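Local atomic coordinates of lysyl-trna-dependent l-ysyl-phosphatidylgycerol synthase (Bacillus licheniformis, PDB entry 4V36), a protein that transfers lysine from lysyl-tRNA to phosphatidylglycerol, a tRNA-dependent lipid aminoacylation that mediates bacterial resistance. Residues R317-P320 with V321-L325; I97-E100 with D101-L104; W274-R277 with L278-I282. All blocks are in the same frame, centred on the assembly; numbering follows the deposited sequence.

Interaction 1: R317-P320 with V321-L325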
loop_
_atom_site.group_PDB
_atom_site.type_symbol
_atom_site.label_atom_id
_atom_site.label_comp_id
_atom_site.label_asym_id
_atom_site.label_seq_id
_atom_site.Cartn_x
_atom_site.Cartn_y
_atom_site.Cartn_z
ATOM N N ARG A 317 -7.817 -9.432 23.938
ATOM C CA ARG A 317 -8.710 -10.570 23.776
ATOM C C ARG A 317 -9.592 -10.397 22.540
ATOM O O ARG A 317 -10.173 -11.358 22.038
ATOM C CB ARG A 317 -9.573 -10.749 25.027
ATOM C CG ARG A 317 -10.123 -12.151 25.215
ATOM C CD ARG A 317 -10.865 -12.270 26.536
ATOM N NE ARG A 317 -10.053 -11.816 27.661
ATOM C CZ ARG A 317 -9.261 -12.605 28.380
ATOM N NH1 ARG A 317 -9.170 -13.896 28.094
ATOM N NH2 ARG A 317 -8.558 -12.101 29.385
ATOM N N SER A 318 -9.678 -9.164 22.051
ATOM C CA SER A 318 -10.507 -8.853 20.893
ATOM C C SER A 318 -9.671 -8.714 19.623
ATOM O O SER A 318 -10.171 -8.291 18.582
ATOM C CB SER A 318 -11.298 -7.568 21.136
ATOM O OG SER A 318 -10.435 -6.447 21.203
ATOM N N LEU A 319 -8.395 -9.074 19.720
ATOM C CA LEU A 319 -7.476 -8.979 18.588
ATOM C C LEU A 319 -7.831 -9.898 17.406
ATOM O O LEU A 319 -7.734 -9.469 16.256
ATOM C CB LEU A 319 -6.043 -9.258 19.056
ATOM C CG LEU A 319 -4.927 -9.132 18.020
ATOM C CD1 LEU A 319 -4.928 -7.746 17.402
ATOM C CD2 LEU A 319 -3.577 -9.440 18.657
ATOM N N PRO A 320 -8.234 -11.161 17.668
ATOM C CA PRO A 320 -8.631 -11.989 16.520
ATOM C C PRO A 320 -9.825 -11.427 15.748
ATOM O O PRO A 320 -9.839 -11.485 14.517
ATOM C CB PRO A 320 -8.994 -13.329 17.164
ATOM C CG PRO A 320 -8.200 -13.369 18.414
ATOM C CD PRO A 320 -8.180 -11.957 18.910
ATOM N N VAL A 321 -10.811 -10.895 16.462
ATOM C CA VAL A 321 -11.977 -10.295 15.823
ATOM C C VAL A 321 -11.572 -9.060 15.025
ATOM O O VAL A 321 -12.020 -8.863 13.895
ATOM C CB VAL A 321 -13.053 -9.904 16.853
ATOM C CG1 VAL A 321 -14.243 -9.256 16.159
ATOM C CG2 VAL A 321 -13.490 -11.123 17.651
ATOM N N THR A 322 -10.714 -8.239 15.624
ATOM C CA THR A 322 -10.223 -7.016 14.998
ATOM C C THR A 322 -9.591 -7.286 13.634
ATOM O O THR A 322 -9.846 -6.567 12.667
ATOM C CB THR A 322 -9.194 -6.310 15.900
ATOM O OG1 THR A 322 -9.809 -5.968 17.148
ATOM C CG2 THR A 322 -8.668 -5.046 15.233
ATOM N N MET A 323 -8.774 -8.333 13.563
ATOM C CA MET A 323 -8.116 -8.711 12.318
ATOM C C MET A 323 -9.123 -9.131 11.252
ATOM O O MET A 323 -8.951 -8.827 10.072
ATOM C CB MET A 323 -7.118 -9.842 12.566
ATOM C CG MET A 323 -5.883 -9.426 13.342
ATOM S SD MET A 323 -4.857 -8.268 12.416
ATOM C CE MET A 323 -4.480 -9.237 10.956
ATOM N N ILE A 324 -10.173 -9.829 11.673
ATOM C CA ILE A 324 -11.221 -10.272 10.759
ATOM C C ILE A 324 -11.988 -9.085 10.179
ATOM O O ILE A 324 -12.256 -9.036 8.976
ATOM C CB ILE A 324 -12.206 -11.230 11.459
ATOM C CG1 ILE A 324 -11.534 -12.578 11.720
ATOM C CG2 ILE A 324 -13.453 -11.437 10.615
ATOM C CD1 ILE A 324 -11.118 -13.301 10.455
ATOM N N LEU A 325 -12.332 -8.130 11.037
ATOM C CA LEU A 325 -13.058 -6.938 10.611
ATOM C C LEU A 325 -12.269 -6.144 9.574
ATOM O O LEU A 325 -12.828 -5.663 8.589
ATOM C CB LEU A 325 -13.382 -6.050 11.814
ATOM C CG LEU A 325 -14.233 -6.677 12.920
ATOM C CD1 LEU A 325 -14.381 -5.717 14.090
ATOM C CD2 LEU A 325 -15.597 -7.090 12.387
#
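T322 reaches back to S318 across the first turn of helix 319-330, and its side chain can be followed atom by atom. T322 CB lies 3.5 Å from S318 O and equally near L319 O. From there OG1 turns to the side of its own backbone N, anti to the carbonyl carbon (chi1 -60°), and donates a hydrogen bond to S318 O at 2.8 Å. The hydroxyl comes in above the carbonyl plane, 43° out of it, while T322 N binds the same oxygen at 3.0 Å from much nearer that plane. S318 O is thus gripped by two donors of one residue.

S318 itself holds the N-cap position, yet its OG makes no capping bond and is hydrogen-bonded instead to K315 O. The helical ladder continues with M323 N bonded to L319 O at 3.1 Å, followed by a weak bond from I324 N to P320 O. P320, lacking an N-H, suits this first turn, where no such donor is called for. Beside the ladder L319 CD1 and M323 CG approach to 4.5 Å, a loose apolar contact.

L319 and M323 face the sheet, touching L311 of strand 305-313 and, respectively, F113 and L115 of strand 111-122. Helix 276-285 flanks the same turn, with L278 against L319 and V281 against M323 and I324.

Interaction 2: I97-E100 with D101-L104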
loop_
_atom_site.group_PDB
_atom_site.type_symbol
_atom_site.label_atom_id
_atom_site.label_comp_id
_atom_site.label_asym_id
_atom_site.label_seq_id
_atom_site.Cartn_x
_atom_site.Cartn_y
_atom_site.Cartn_z
ATOM N N ILE A 97 0.334 1.258 11.175
ATOM C CA ILE A 97 1.116 2.389 11.657
ATOM C C ILE A 97 2.570 1.956 11.786
ATOM O O ILE A 97 2.880 0.771 11.668
ATOM C CB ILE A 97 0.609 2.912 13.013
ATOM C CG1 ILE A 97 0.926 1.910 14.126
ATOM C CG2 ILE A 97 -0.882 3.208 12.945
ATOM C CD1 ILE A 97 0.569 2.401 15.509
ATOM N N GLU A 98 3.460 2.911 12.030
ATOM C CA GLU A 98 4.880 2.604 12.140
ATOM C C GLU A 98 5.366 2.742 13.581
ATOM O O GLU A 98 4.718 3.389 14.404
ATOM C CB GLU A 98 5.694 3.503 11.209
ATOM C CG GLU A 98 5.325 3.345 9.741
ATOM C CD GLU A 98 6.195 4.178 8.822
ATOM O OE1 GLU A 98 7.235 4.690 9.285
ATOM O OE2 GLU A 98 5.837 4.321 7.634
ATOM N N ARG A 99 6.508 2.126 13.875
ATOM C CA ARG A 99 7.019 2.042 15.242
ATOM C C ARG A 99 7.364 3.403 15.845
ATOM O O ARG A 99 7.123 3.641 17.029
ATOM C CB ARG A 99 8.250 1.131 15.285
ATOM C CG ARG A 99 8.990 1.147 16.615
ATOM C CD ARG A 99 9.977 -0.004 16.724
ATOM N NE ARG A 99 9.300 -1.295 16.825
ATOM C CZ ARG A 99 8.824 -1.800 17.958
ATOM N NH1 ARG A 99 8.946 -1.121 19.091
ATOM N NH2 ARG A 99 8.221 -2.982 17.959
ATOM N N GLU A 100 7.909 4.302 15.031
ATOM C CA GLU A 100 8.381 5.588 15.536
ATOM C C GLU A 100 7.239 6.519 15.944
ATOM O O GLU A 100 7.476 7.638 16.401
ATOM C CB GLU A 100 9.264 6.280 14.496
ATOM C CG GLU A 100 8.505 6.971 13.375
ATOM C CD GLU A 100 7.973 6.001 12.341
ATOM O OE1 GLU A 100 8.451 4.847 12.304
ATOM O OE2 GLU A 100 7.076 6.395 11.565
ATOM N N ASP A 101 6.004 6.055 15.783
ATOM C CA ASP A 101 4.837 6.852 16.144
ATOM C C ASP A 101 4.015 6.190 17.247
ATOM O O ASP A 101 2.903 6.623 17.544
ATOM C CB ASP A 101 3.959 7.093 14.913
ATOM C CG ASP A 101 4.690 7.835 13.812
ATOM O OD1 ASP A 101 5.550 8.682 14.134
ATOM O OD2 ASP A 101 4.407 7.571 12.624
ATOM N N MET A 102 4.571 5.144 17.854
ATOM C CA MET A 102 3.868 4.390 18.890
ATOM C C MET A 102 3.563 5.232 20.127
ATOM O O MET A 102 2.601 4.963 20.845
ATOM C CB MET A 102 4.679 3.159 19.296
ATOM C CG MET A 102 4.636 2.027 18.286
ATOM S SD MET A 102 5.683 0.641 18.768
ATOM C CE MET A 102 5.301 -0.541 17.481
ATOM N N ALA A 103 4.387 6.247 20.370
ATOM C CA ALA A 103 4.214 7.116 21.530
ATOM C C ALA A 103 2.908 7.902 21.452
ATOM O O ALA A 103 2.331 8.267 22.476
ATOM C CB ALA A 103 5.395 8.064 21.658
ATOM N N LEU A 104 2.451 8.155 20.231
ATOM C CA LEU A 104 1.217 8.901 20.007
ATOM C C LEU A 104 -0.009 8.122 20.471
ATOM O O LEU A 104 -1.000 8.709 20.907
ATOM C CB LEU A 104 1.072 9.255 18.525
ATOM C CG LEU A 104 2.154 10.142 17.904
ATOM C CD1 LEU A 104 1.961 10.246 16.400
ATOM C CD2 LEU A 104 2.142 11.519 18.542
#
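In the turn that leads from strand 91-97 of the central sheet into the short helix 102-106, the thioether of M102 packs over the guanidinium group of R99. M102 CE sits 3.7 Å above the guanidinium plane of R99, over its centre, and M102 SD approaches the same group at 3.7 Å from R99 NH1. The methionine chain is extended beyond CG, which carries its methyl group the full way across to the arginine. R99 runs out straight until it bends at chi3 (-69°), bringing the flat group round over the thioether. The two side chains are in van der Waals contact. R99 NE is hydrogen-bonded to Y310 OH of strand 305-313, and weakly to a bound Tris molecule, probably from the crystallisation liquor; the bond to Y310 ties R99 NE to that strand.

The backbone here coils as a 3-10 segment at R99 and E100 before the weakly bonded helix begins. Two i to i+3 bonds define it: D101 N to E98 O at 3.3 Å, and M102 N to R99 O at 3.1 Å. Both donors stand well above the carbonyl planes, consistent with a 3-10 turn.

On another side of the turn acidic groups gather. E100 and D101 lie alongside each other, pointing the same way, with carboxylate planes 74° apart and E100 OE2 only 3.1 Å from D101 OD2. E98 joins them, its OE1 2.9 Å from E100 OE2, and D66 brings a further carboxylate close to D101. Such crowding may raise the proton affinity of one of these groups, and the long, weak ion pairs of E98 with R217, R307 and K309 can probably offset the charge only in part.

Interaction 3: W274-R277 with L278-I282; sequences WTER and LAAVI
W274 lies across the start of helix 276-285 and meets L278 and I282, one helical turn apart, from two different directions. I282 stands at about a right angle to the tryptophan side chain and sets CD1 at the ring edge, in its plane, 3.4 Å from W274 CZ3 and 3.6 Å from W274 CH2. L278 crosses the indole obliquely, with CD2 at 3.7 Å from W274 CZ3 and also close to W274 CE3. All the contact with L278 and I282 is therefore made by the six-membered ring of the indole. W274 CG lies beside its own backbone N (chi1 -70°), a setting that turns the ring toward L278 and I282. F113 of strand 111-122 touches both W274 and I282, extending this apolar cluster to the sheet.

T275 takes the N-cap position. Its OG1 occupies the place between the backbone N and the carbonyl carbon (chi1 63°), from which it accepts a nearly straight bond from L278 N, 3.3 Å long with an angle of 170° at the hydrogen. The T275 and L278 side chains cross at about a right angle, with T275 OG1 3.6 Å from L278 CB. Regular helix bonds follow: A279 N to T275 O at 3.0 Å, A280 N to E276 O at the same length, and V281 N to R277 O at 3.2 Å. V281 also lays CG2 against R277 O.

Two kinds of chemistry thus share the helix start. The threonine hydroxyl caps an amide N-H of the first helical turn, while the indole contact with L278 and I282 is purely apolar and closest at the ring edge, where the I282 methyl group abuts it.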
loop_
_atom_site.group_PDB
_atom_site.type_symbol
_atom_site.label_atom_id
_atom_site.label_comp_id
_atom_site.label_asym_id
_atom_site.label_seq_id
_atom_site.Cartn_x
_atom_site.Cartn_y
_atom_site.Cartn_z
ATOM N N TRP A 274 0.305 -16.368 21.676
ATOM C CA TRP A 274 -0.437 -16.986 20.583
ATOM C C TRP A 274 -1.565 -17.894 21.064
ATOM O O TRP A 274 -1.373 -18.738 21.939
ATOM C CB TRP A 274 0.513 -17.782 19.686
ATOM C CG TRP A 274 1.444 -16.921 18.895
ATOM C CD1 TRP A 274 2.784 -16.767 19.089
ATOM C CD2 TRP A 274 1.101 -16.086 17.784
ATOM N NE1 TRP A 274 3.299 -15.889 18.166
ATOM C CE2 TRP A 274 2.285 -15.457 17.353
ATOM C CE3 TRP A 274 -0.092 -15.809 17.112
ATOM C CZ2 TRP A 274 2.310 -14.568 16.281
ATOM C CZ3 TRP A 274 -0.066 -14.929 16.050
ATOM C CH2 TRP A 274 1.127 -14.318 15.643
ATOM N N THR A 275 -2.744 -17.706 20.482
ATOM C CA THR A 275 -3.877 -18.591 20.718
ATOM C C THR A 275 -4.288 -19.224 19.396
ATOM O O THR A 275 -3.834 -18.798 18.333
ATOM C CB THR A 275 -5.075 -17.844 21.329
ATOM O OG1 THR A 275 -5.537 -16.849 20.410
ATOM C CG2 THR A 275 -4.680 -17.176 22.637
ATOM N N GLU A 276 -5.144 -20.238 19.458
ATOM C CA GLU A 276 -5.619 -20.888 18.244
ATOM C C GLU A 276 -6.520 -19.947 17.452
ATOM O O GLU A 276 -6.504 -19.951 16.220
ATOM C CB GLU A 276 -6.358 -22.186 18.573
ATOM C CG GLU A 276 -6.896 -22.920 17.354
ATOM C CD GLU A 276 -5.819 -23.234 16.330
ATOM O OE1 GLU A 276 -4.659 -23.476 16.727
ATOM O OE2 GLU A 276 -6.132 -23.234 15.122
ATOM N N ARG A 277 -7.300 -19.142 18.169
ATOM C CA ARG A 277 -8.146 -18.129 17.546
ATOM C C ARG A 277 -7.328 -17.205 16.655
ATOM O O ARG A 277 -7.605 -17.066 15.465
ATOM C CB ARG A 277 -8.872 -17.302 18.608
ATOM C CG ARG A 277 -9.922 -18.053 19.403
ATOM C CD ARG A 277 -10.502 -17.155 20.487
ATOM N NE ARG A 277 -11.076 -15.929 19.935
ATOM C CZ ARG A 277 -11.303 -14.826 20.642
ATOM N NH1 ARG A 277 -10.998 -14.790 21.932
ATOM N NH2 ARG A 277 -11.830 -13.756 20.062
ATOM N N LEU A 278 -6.314 -16.582 17.247
ATOM C CA LEU A 278 -5.476 -15.618 16.545
ATOM C C LEU A 278 -4.710 -16.268 15.398
ATOM O O LEU A 278 -4.572 -15.682 14.324
ATOM C CB LEU A 278 -4.501 -14.957 17.523
ATOM C CG LEU A 278 -3.632 -13.829 16.966
ATOM C CD1 LEU A 278 -4.500 -12.721 16.391
ATOM C CD2 LEU A 278 -2.709 -13.286 18.045
ATOM N N ALA A 279 -4.220 -17.483 15.631
ATOM C CA ALA A 279 -3.450 -18.207 14.625
ATOM C C ALA A 279 -4.285 -18.487 13.379
ATOM O O ALA A 279 -3.832 -18.262 12.258
ATOM C CB ALA A 279 -2.914 -19.508 15.206
ATOM N N ALA A 280 -5.506 -18.969 13.584
ATOM C CA ALA A 280 -6.397 -19.300 12.478
ATOM C C ALA A 280 -6.763 -18.062 11.664
ATOM O O ALA A 280 -6.888 -18.124 10.441
ATOM C CB ALA A 280 -7.653 -19.980 12.998
ATOM N N VAL A 281 -6.928 -16.938 12.352
ATOM C CA VAL A 281 -7.295 -15.686 11.701
ATOM C C VAL A 281 -6.166 -15.160 10.818
ATOM O O VAL A 281 -6.402 -14.697 9.702
ATOM C CB VAL A 281 -7.676 -14.613 12.738
ATOM C CG1 VAL A 281 -7.832 -13.261 12.073
ATOM C CG2 VAL A 281 -8.957 -15.003 13.453
ATOM N N ILE A 282 -4.937 -15.246 11.317
ATOM C CA ILE A 282 -3.782 -14.728 10.592
ATOM C C ILE A 282 -3.500 -15.512 9.315
ATOM O O ILE A 282 -3.301 -14.922 8.254
ATOM C CB ILE A 282 -2.524 -14.733 11.474
ATOM C CG1 ILE A 282 -2.652 -13.672 12.564
ATOM C CG2 ILE A 282 -1.280 -14.476 10.639
ATOM C CD1 ILE A 282 -1.367 -13.394 13.281
#

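In the fold
Following the chain from the N terminus, interaction 2 comes first, turning the chain from strand 91-97 into helix 102-106. Interaction 3 then starts helix 276-285, and interaction 1 starts helix 319-330 near the C terminus. Each closes only a local turn, and the three follow in series without nesting or crossing. Interactions 1 and 3 touch where the two helices pack together: V281 CG1 lies 3.6 Å from P320 O, and R277 meets P320 and V321. Interaction 2 stands apart, its nearest atoms about 11 Å from interaction 1 and about 13 Å from interaction 3, yet all three contact strand 111-122 of the central sheet.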